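Local coordinates for NRPS (Penicillium fellutanum, PDB 6NKI), which is an NRPS protein that contains an NADP-binding Rossmann-fold domain of the male sterility protein family and binds NADPH dihydro-nicotinamide-adenine-dinucleotide phosphate, at residues A[60-66]-A[81-86]; A[35-39]-A[69-75]. Residue numbers count along the deposited sequence, not the author numbering.

Contact 1: residues A[60-66]-A[81-86]. With NDP (NADPH dihydro-nicotinamide-adenine-dinucleotide phosphate), chain B.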
loop_
_atom_site.group_PDB
_atom_site.type_symbol
_atom_site.label_atom_id
_atom_site.label_comp_id
_atom_site.label_asym_id
_atom_site.label_seq_id
_atom_site.Cartn_x
_atom_site.Cartn_y
_atom_site.Cartn_z
ATOM N N ARG A 60 -3.398 34.043 -11.546
ATOM C CA ARG A 60 -3.354 33.041 -12.611
ATOM C C ARG A 60 -1.975 32.398 -12.703
ATOM O O ARG A 60 -1.861 31.204 -13.004
ATOM C CB ARG A 60 -3.732 33.657 -13.961
ATOM C CG ARG A 60 -3.734 32.646 -15.126
ATOM C CD ARG A 60 -4.967 31.737 -15.171
ATOM N NE ARG A 60 -4.856 30.737 -16.237
ATOM C CZ ARG A 60 -5.780 29.820 -16.526
ATOM N NH1 ARG A 60 -6.928 29.793 -15.865
ATOM N NH2 ARG A 60 -5.569 28.950 -17.505
ATOM N N LYS A 61 -0.912 33.178 -12.471
ATOM C CA LYS A 61 0.422 32.586 -12.375
ATOM C C LYS A 61 0.446 31.487 -11.324
ATOM O O LYS A 61 1.033 30.418 -11.538
ATOM C CB LYS A 61 1.481 33.650 -12.048
ATOM C CG LYS A 61 1.829 34.595 -13.202
ATOM C CD LYS A 61 2.940 35.573 -12.825
ATOM C CE LYS A 61 3.242 36.531 -13.966
ATOM N NZ LYS A 61 4.267 37.544 -13.579
ATOM N N GLY A 62 -0.211 31.725 -10.190
ATOM C CA GLY A 62 -0.333 30.682 -9.189
ATOM C C GLY A 62 -1.035 29.445 -9.722
ATOM O O GLY A 62 -0.579 28.321 -9.508
ATOM N N LEU A 63 -2.173 29.634 -10.402
ATOM C CA LEU A 63 -2.857 28.495 -11.005
ATOM C C LEU A 63 -1.955 27.778 -11.989
ATOM O O LEU A 63 -1.840 26.552 -11.953
ATOM C CB LEU A 63 -4.137 28.930 -11.709
ATOM C CG LEU A 63 -4.742 27.737 -12.456
ATOM C CD1 LEU A 63 -5.193 26.642 -11.493
ATOM C CD2 LEU A 63 -5.857 28.158 -13.399
ATOM N N ALA A 64 -1.261 28.536 -12.835
ATOM C CA ALA A 64 -0.369 27.925 -13.812
ATOM C C ALA A 64 0.673 27.032 -13.143
ATOM O O ALA A 64 0.942 25.919 -13.612
ATOM C CB ALA A 64 0.302 29.019 -14.630
ATOM N N ARG A 65 1.256 27.501 -12.032
ATOM C CA ARG A 65 2.278 26.725 -11.337
ATOM C C ARG A 65 1.708 25.480 -10.670
ATOM O O ARG A 65 2.441 24.510 -10.441
ATOM C CB ARG A 65 2.983 27.583 -10.288
ATOM C CG ARG A 65 3.914 28.655 -10.821
ATOM C CD ARG A 65 4.492 29.400 -9.635
ATOM N NE ARG A 65 5.282 28.507 -8.786
ATOM C CZ ARG A 65 6.603 28.370 -8.858
ATOM N NH1 ARG A 65 7.306 29.103 -9.717
ATOM N NH2 ARG A 65 7.226 27.527 -8.045
ATOM N N ILE A 66 0.424 25.496 -10.313
ATOM C CA ILE A 66 -0.179 24.311 -9.717
ATOM C C ILE A 66 -0.797 23.395 -10.767
ATOM O O ILE A 66 -1.000 22.204 -10.489
ATOM C CB ILE A 66 -1.197 24.689 -8.622
ATOM C CG1 ILE A 66 -2.280 25.604 -9.170
ATOM C CG2 ILE A 66 -0.498 25.323 -7.428
ATOM C CD1 ILE A 66 -3.270 26.023 -8.153
ATOM N N ARG A 81 -10.449 22.690 -12.742
ATOM C CA ARG A 81 -10.394 24.122 -12.491
ATOM C C ARG A 81 -11.591 24.586 -11.667
ATOM O O ARG A 81 -11.447 25.467 -10.814
ATOM C CB ARG A 81 -10.325 24.904 -13.805
ATOM C CG ARG A 81 -9.007 24.792 -14.555
ATOM C CD ARG A 81 -8.956 25.768 -15.747
ATOM N NE ARG A 81 -7.668 25.735 -16.448
ATOM C CZ ARG A 81 -7.428 25.037 -17.556
ATOM N NH1 ARG A 81 -8.399 24.331 -18.120
ATOM N NH2 ARG A 81 -6.224 25.062 -18.111
ATOM N N ARG A 82 -12.771 23.987 -11.882
ATOM C CA ARG A 82 -13.996 24.537 -11.300
ATOM C C ARG A 82 -14.098 24.326 -9.793
ATOM O O ARG A 82 -15.046 24.829 -9.179
ATOM C CB ARG A 82 -15.232 23.935 -11.966
ATOM C CG ARG A 82 -15.474 22.478 -11.612
ATOM C CD ARG A 82 -16.727 21.991 -12.292
ATOM N NE ARG A 82 -16.532 21.851 -13.725
ATOM C CZ ARG A 82 -17.520 21.849 -14.607
ATOM N NH1 ARG A 82 -18.765 22.034 -14.204
ATOM N NH2 ARG A 82 -17.263 21.710 -15.896
ATOM N N LEU A 83 -13.160 23.593 -9.191
ATOM C CA LEU A 83 -13.140 23.336 -7.755
ATOM C C LEU A 83 -12.043 24.097 -7.027
ATOM O O LEU A 83 -11.933 23.997 -5.798
ATOM C CB LEU A 83 -12.967 21.832 -7.484
ATOM C CG LEU A 83 -14.176 20.930 -7.259
ATOM C CD1 LEU A 83 -14.810 21.338 -5.967
ATOM C CD2 LEU A 83 -15.185 21.001 -8.394
ATOM N N ILE A 84 -11.236 24.860 -7.741
ATOM C CA ILE A 84 -9.997 25.393 -7.203
ATOM C C ILE A 84 -10.057 26.919 -7.197
ATOM O O ILE A 84 -10.528 27.542 -8.156
ATOM C CB ILE A 84 -8.804 24.854 -8.020
ATOM C CG1 ILE A 84 -7.477 25.131 -7.334
ATOM C CG2 ILE A 84 -8.797 25.415 -9.425
ATOM C CD1 ILE A 84 -6.373 24.270 -7.919
ATOM N N GLN A 85 -9.640 27.514 -6.083
ATOM C CA GLN A 85 -9.454 28.957 -6.008
ATOM C C GLN A 85 -8.068 29.233 -5.454
ATOM O O GLN A 85 -7.664 28.644 -4.444
ATOM C CB GLN A 85 -10.527 29.640 -5.160
ATOM C CG GLN A 85 -11.882 29.638 -5.829
ATOM C CD GLN A 85 -12.907 30.467 -5.082
ATOM O OE1 GLN A 85 -12.618 31.051 -4.032
ATOM N NE2 GLN A 85 -14.120 30.519 -5.620
ATOM N N VAL A 86 -7.346 30.117 -6.112
ATOM C CA VAL A 86 -5.959 30.373 -5.776
ATOM C C VAL A 86 -5.889 31.665 -4.969
ATOM O O VAL A 86 -6.475 32.685 -5.356
ATOM C CB VAL A 86 -5.103 30.447 -7.049
ATOM C CG1 VAL A 86 -3.681 30.771 -6.710
ATOM C CG2 VAL A 86 -5.180 29.132 -7.790
HETATM P PA NDP B . 9.650 22.244 -2.591
HETATM O O1A NDP B . 10.785 22.402 -1.621
HETATM O O2A NDP B . 9.543 23.189 -3.759
HETATM O O5B NDP B . 8.149 22.108 -1.838
HETATM C C5B NDP B . 8.064 23.078 -0.853
HETATM C C4B NDP B . 6.718 23.799 -0.970
HETATM O O4B NDP B . 6.773 24.980 -0.124
HETATM C C3B NDP B . 6.447 24.201 -2.410
HETATM O O3B NDP B . 5.084 24.093 -2.651
HETATM C C2B NDP B . 6.821 25.726 -2.472
HETATM O O2B NDP B . 6.086 26.459 -3.352
HETATM C C1B NDP B . 6.482 26.124 -0.954
HETATM N N9A NDP B . 7.285 27.305 -0.473
HETATM C C8A NDP B . 8.683 27.418 -0.290
HETATM N N7A NDP B . 9.068 28.639 0.161
HETATM C C5A NDP B . 7.855 29.355 0.273
HETATM C C6A NDP B . 7.561 30.674 0.683
HETATM N N6A NDP B . 8.563 31.538 1.075
HETATM N N1A NDP B . 6.278 31.144 0.702
HETATM C C2A NDP B . 5.325 30.247 0.297
HETATM N N3A NDP B . 5.436 28.982 -0.108
HETATM C C4A NDP B . 6.742 28.541 -0.116
HETATM O O3 NDP B . 9.861 20.717 -3.263
HETATM P PN NDP B . 10.361 19.653 -2.154
HETATM O O1N NDP B . 10.299 18.288 -2.720
HETATM O O2N NDP B . 11.606 20.140 -1.440
HETATM O O5D NDP B . 9.180 19.519 -0.736
HETATM C C5D NDP B . 7.849 19.160 -1.120
HETATM C C4D NDP B . 7.164 18.150 -0.075
HETATM O O4D NDP B . 7.848 16.888 -0.056
HETATM C C3D NDP B . 7.201 18.688 1.385
HETATM O O3D NDP B . 5.875 18.812 1.864
HETATM C C2D NDP B . 7.982 17.648 2.236
HETATM O O2D NDP B . 7.284 17.227 3.395
HETATM C C1D NDP B . 8.070 16.454 1.323
HETATM N N1N NDP B . 9.447 15.768 1.272
HETATM C C2N NDP B . 9.712 15.133 0.096
HETATM C C3N NDP B . 10.875 14.512 -0.149
HETATM C C7N NDP B . 10.847 13.857 -1.436
HETATM O O7N NDP B . 10.369 14.313 -2.470
HETATM N N7N NDP B . 11.283 12.572 -1.408
HETATM C C4N NDP B . 12.041 14.481 0.852
HETATM C C5N NDP B . 11.631 15.060 2.176
HETATM C C6N NDP B . 10.416 15.659 2.358
HETATM P P2B NDP B . 6.977 26.867 -4.949
HETATM O O1X NDP B . 5.847 27.503 -5.698
HETATM O O2X NDP B . 8.116 27.784 -4.490
HETATM O O3X NDP B . 7.342 25.463 -5.317
#

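Contact 2: residues A[35-39]-A[69-75]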
loop_
_atom_site.group_PDB
_atom_site.type_symbol
_atom_site.label_atom_id
_atom_site.label_comp_id
_atom_site.label_asym_id
_atom_site.label_seq_id
_atom_site.Cartn_x
_atom_site.Cartn_y
_atom_site.Cartn_z
ATOM N N THR A 35 0.804 18.477 -4.161
ATOM C CA THR A 35 -0.005 18.273 -5.356
ATOM C C THR A 35 -0.821 16.987 -5.262
ATOM O O THR A 35 -1.895 16.892 -5.874
ATOM C CB THR A 35 0.862 18.265 -6.618
ATOM O OG1 THR A 35 0.009 18.262 -7.771
ATOM C CG2 THR A 35 1.807 17.041 -6.667
ATOM N N HIS A 36 -0.340 15.996 -4.497
ATOM C CA HIS A 36 -1.107 14.761 -4.357
ATOM C C HIS A 36 -2.234 14.909 -3.346
ATOM O O HIS A 36 -3.331 14.353 -3.544
ATOM C CB HIS A 36 -0.200 13.581 -3.981
ATOM C CG HIS A 36 0.636 13.092 -5.120
ATOM N ND1 HIS A 36 1.942 13.493 -5.318
ATOM C CD2 HIS A 36 0.331 12.277 -6.158
ATOM C CE1 HIS A 36 2.412 12.929 -6.415
ATOM N NE2 HIS A 36 1.454 12.189 -6.944
ATOM N N ILE A 37 -1.974 15.647 -2.260
ATOM C CA ILE A 37 -3.065 16.037 -1.381
ATOM C C ILE A 37 -4.123 16.769 -2.190
ATOM O O ILE A 37 -5.316 16.461 -2.097
ATOM C CB ILE A 37 -2.543 16.885 -0.216
ATOM C CG1 ILE A 37 -1.483 16.110 0.562
ATOM C CG2 ILE A 37 -3.699 17.304 0.705
ATOM C CD1 ILE A 37 -0.725 16.989 1.550
ATOM N N LEU A 38 -3.690 17.679 -3.061
ATOM C CA LEU A 38 -4.634 18.409 -3.896
ATOM C C LEU A 38 -5.470 17.444 -4.735
ATOM O O LEU A 38 -6.703 17.419 -4.630
ATOM C CB LEU A 38 -3.882 19.428 -4.764
ATOM C CG LEU A 38 -4.819 20.310 -5.586
ATOM C CD1 LEU A 38 -5.661 21.126 -4.638
ATOM C CD2 LEU A 38 -4.120 21.176 -6.613
ATOM N N HIS A 39 -4.796 16.621 -5.545
ATOM C CA HIS A 39 -5.438 15.558 -6.330
ATOM C C HIS A 39 -6.493 14.796 -5.529
ATOM O O HIS A 39 -7.644 14.653 -5.965
ATOM C CB HIS A 39 -4.365 14.602 -6.813
ATOM C CG HIS A 39 -4.880 13.515 -7.688
ATOM N ND1 HIS A 39 -4.247 12.299 -7.802
ATOM C CD2 HIS A 39 -5.943 13.472 -8.523
ATOM C CE1 HIS A 39 -4.920 11.542 -8.646
ATOM N NE2 HIS A 39 -5.949 12.233 -9.103
ATOM N N ALA A 69 2.536 21.476 -11.641
ATOM C CA ALA A 69 2.839 20.454 -10.652
ATOM C C ALA A 69 1.913 19.257 -10.801
ATOM O O ALA A 69 2.294 18.144 -10.424
ATOM C CB ALA A 69 2.760 21.037 -9.235
ATOM N N ALA A 70 0.723 19.477 -11.359
ATOM C CA ALA A 70 -0.298 18.461 -11.528
ATOM C C ALA A 70 -0.256 17.817 -12.898
ATOM O O ALA A 70 -0.890 16.776 -13.103
ATOM C CB ALA A 70 -1.674 19.079 -11.307
ATOM N N ARG A 71 0.436 18.437 -13.849
ATOM C CA ARG A 71 0.801 17.722 -15.061
ATOM C C ARG A 71 2.079 16.925 -14.842
ATOM O O ARG A 71 2.252 15.852 -15.433
ATOM C CB ARG A 71 0.986 18.696 -16.228
ATOM C CG ARG A 71 -0.250 19.484 -16.654
ATOM C CD ARG A 71 0.095 20.383 -17.839
ATOM N NE ARG A 71 -0.957 21.341 -18.169
ATOM C CZ ARG A 71 -1.996 21.065 -18.950
ATOM N NH1 ARG A 71 -2.131 19.847 -19.458
ATOM N NH2 ARG A 71 -2.911 21.994 -19.208
ATOM N N LEU A 72 2.962 17.433 -13.980
ATOM C CA LEU A 72 4.195 16.727 -13.665
ATOM C C LEU A 72 3.903 15.395 -12.985
ATOM O O LEU A 72 4.546 14.386 -13.286
ATOM C CB LEU A 72 5.077 17.604 -12.778
ATOM C CG LEU A 72 6.523 17.178 -12.488
ATOM C CD1 LEU A 72 7.402 17.325 -13.715
ATOM C CD2 LEU A 72 7.118 17.940 -11.315
ATOM N N ALA A 73 2.929 15.363 -12.079
ATOM C CA ALA A 73 2.518 14.119 -11.445
ATOM C C ALA A 73 1.421 13.409 -12.207
ATOM O O ALA A 73 0.934 12.378 -11.733
ATOM C CB ALA A 73 2.048 14.364 -10.011
ATOM N N ARG A 74 1.008 13.947 -13.356
ATOM C CA ARG A 74 0.131 13.237 -14.292
ATOM C C ARG A 74 -1.209 12.879 -13.653
ATOM O O ARG A 74 -1.758 11.799 -13.883
ATOM C CB ARG A 74 0.820 11.983 -14.838
ATOM C CG ARG A 74 2.069 12.265 -15.643
ATOM C CD ARG A 74 2.742 10.955 -15.959
ATOM N NE ARG A 74 4.026 11.122 -16.626
ATOM C CZ ARG A 74 4.842 10.112 -16.904
ATOM N NH1 ARG A 74 6.001 10.330 -17.513
ATOM N NH2 ARG A 74 4.493 8.878 -16.560
ATOM N N TRP A 75 -1.743 13.791 -12.840
ATOM C CA TRP A 75 -3.105 13.657 -12.358
ATOM C C TRP A 75 -4.039 14.724 -12.914
ATOM O O TRP A 75 -5.263 14.616 -12.742
ATOM C CB TRP A 75 -3.142 13.655 -10.823
ATOM C CG TRP A 75 -2.672 14.906 -10.067
ATOM C CD1 TRP A 75 -1.437 15.121 -9.503
ATOM C CD2 TRP A 75 -3.460 16.066 -9.744
ATOM N NE1 TRP A 75 -1.413 16.341 -8.870
ATOM C CE2 TRP A 75 -2.643 16.937 -8.999
ATOM C CE3 TRP A 75 -4.770 16.452 -10.021
ATOM C CZ2 TRP A 75 -3.104 18.172 -8.524
ATOM C CZ3 TRP A 75 -5.225 17.687 -9.556
ATOM C CH2 TRP A 75 -4.394 18.527 -8.823
#

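Contact 1: residues A[60-66]-A[81-86]
The beta-alpha-beta unit made by strand 47-54, helix 59-72 and strand 84-88 is closed here, where the start of the helix lies over the strand that follows it. The axes of helix 60-66 and strand 84-86 approach to 8.5 Å, with their N-to-C directions 126° apart. No hydrogen bond crosses the interface; four apolar side-chain pairs make most of its contacts, with 280 Å² buried over both sides. Ile84 and Val86 both direct CA-to-CB toward the helix, while Gln85 between them points away. Ile66 CD1 reaches both strand residues, at 3.6 Å from Ile84 CD1 and 3.7 Å from Val86 CG2. Leu63 CB lies 4.1 Å from Val86 CG2. Gly62 lets the strand come close: its CA is 4.2 Å from Val86 CG1, and a CB at that position would clash with the same methyl. At the outer margin two like charges meet, Arg60 NH2 standing 4.0 Å from Arg81 NE. Arg65 is out of reach of the strand and serves the ligand pocket instead, its NH2 and NE giving weak hydrogen bonds to O1X of the NADPH 2'-phosphate at 2.7 and 3.3 Å. Arg55 and Thr30 also bind this ligand. The aliphatic packing of helix on parallel strand is typical of a Rossmann fold, and an arginine at the 2'-phosphate of the adenosine ribose is a feature of its NADP-binding members.

Contact 2: residues A[35-39]-A[69-75]
Helix 35-39 faces the last turn of helix 59-72 and the loop after it, with CA atoms 6.2 Å apart at Thr35 and Ala70 and 6.7 Å at His39 and Trp75. The second helix ends in a Schellman motif: Arg74 takes positive phi (61°), and Trp75 N bonds back to Ala70 O and Arg74 N, weakly, to Arg71 O, both at 3.1 Å. This reversal brings Trp75, with CA-to-CB toward helix 35-39, into the gap between two helices of the Rossmann fold. Its NE1 donates a hydrogen bond to Thr35 OG1 (2.6 Å, N-H...O angle 142°). Over one face of the indole lies His39, whose ring forms an offset stack with the five-membered ring (centroids 4.5 Å apart, planes at 17°); reciprocal CH-pi contacts place His39 CB 3.6 Å from that ring's centroid and Trp75 CB 3.4 Å from the imidazole centroid. Leu38 CD2 meets the indole edge at CH2, 3.5 Å away. His36, whose ND1 is hydrogen-bonded to Phe32 O, brings NE2 within 3.8 Å of Ala73 CB.

In the fold
Helix 59-72 serves both contacts, its early turns meeting strand 84-88 in contact 1 and its C-terminal end helix 32-43 in contact 2. The contact centres are about 12 Å apart, and Ile84 CD1 lies 4.0 Å from Leu38 CD2. Contact 2 is buried, its centre about 14 Å from that of the chain; contact 1, at about 21 Å, is partly buried and lies at an outermost strand of the seven-stranded parallel sheet. The chemistry differs: contact 1 is aliphatic with arginines at its margin, whereas contact 2 combines aromatic stacking with a hydrogen bond. Of the four segments, 60-66 bonds the ligand directly, through Arg65; the Ala69 side chain stays about 7 Å from the NADPH.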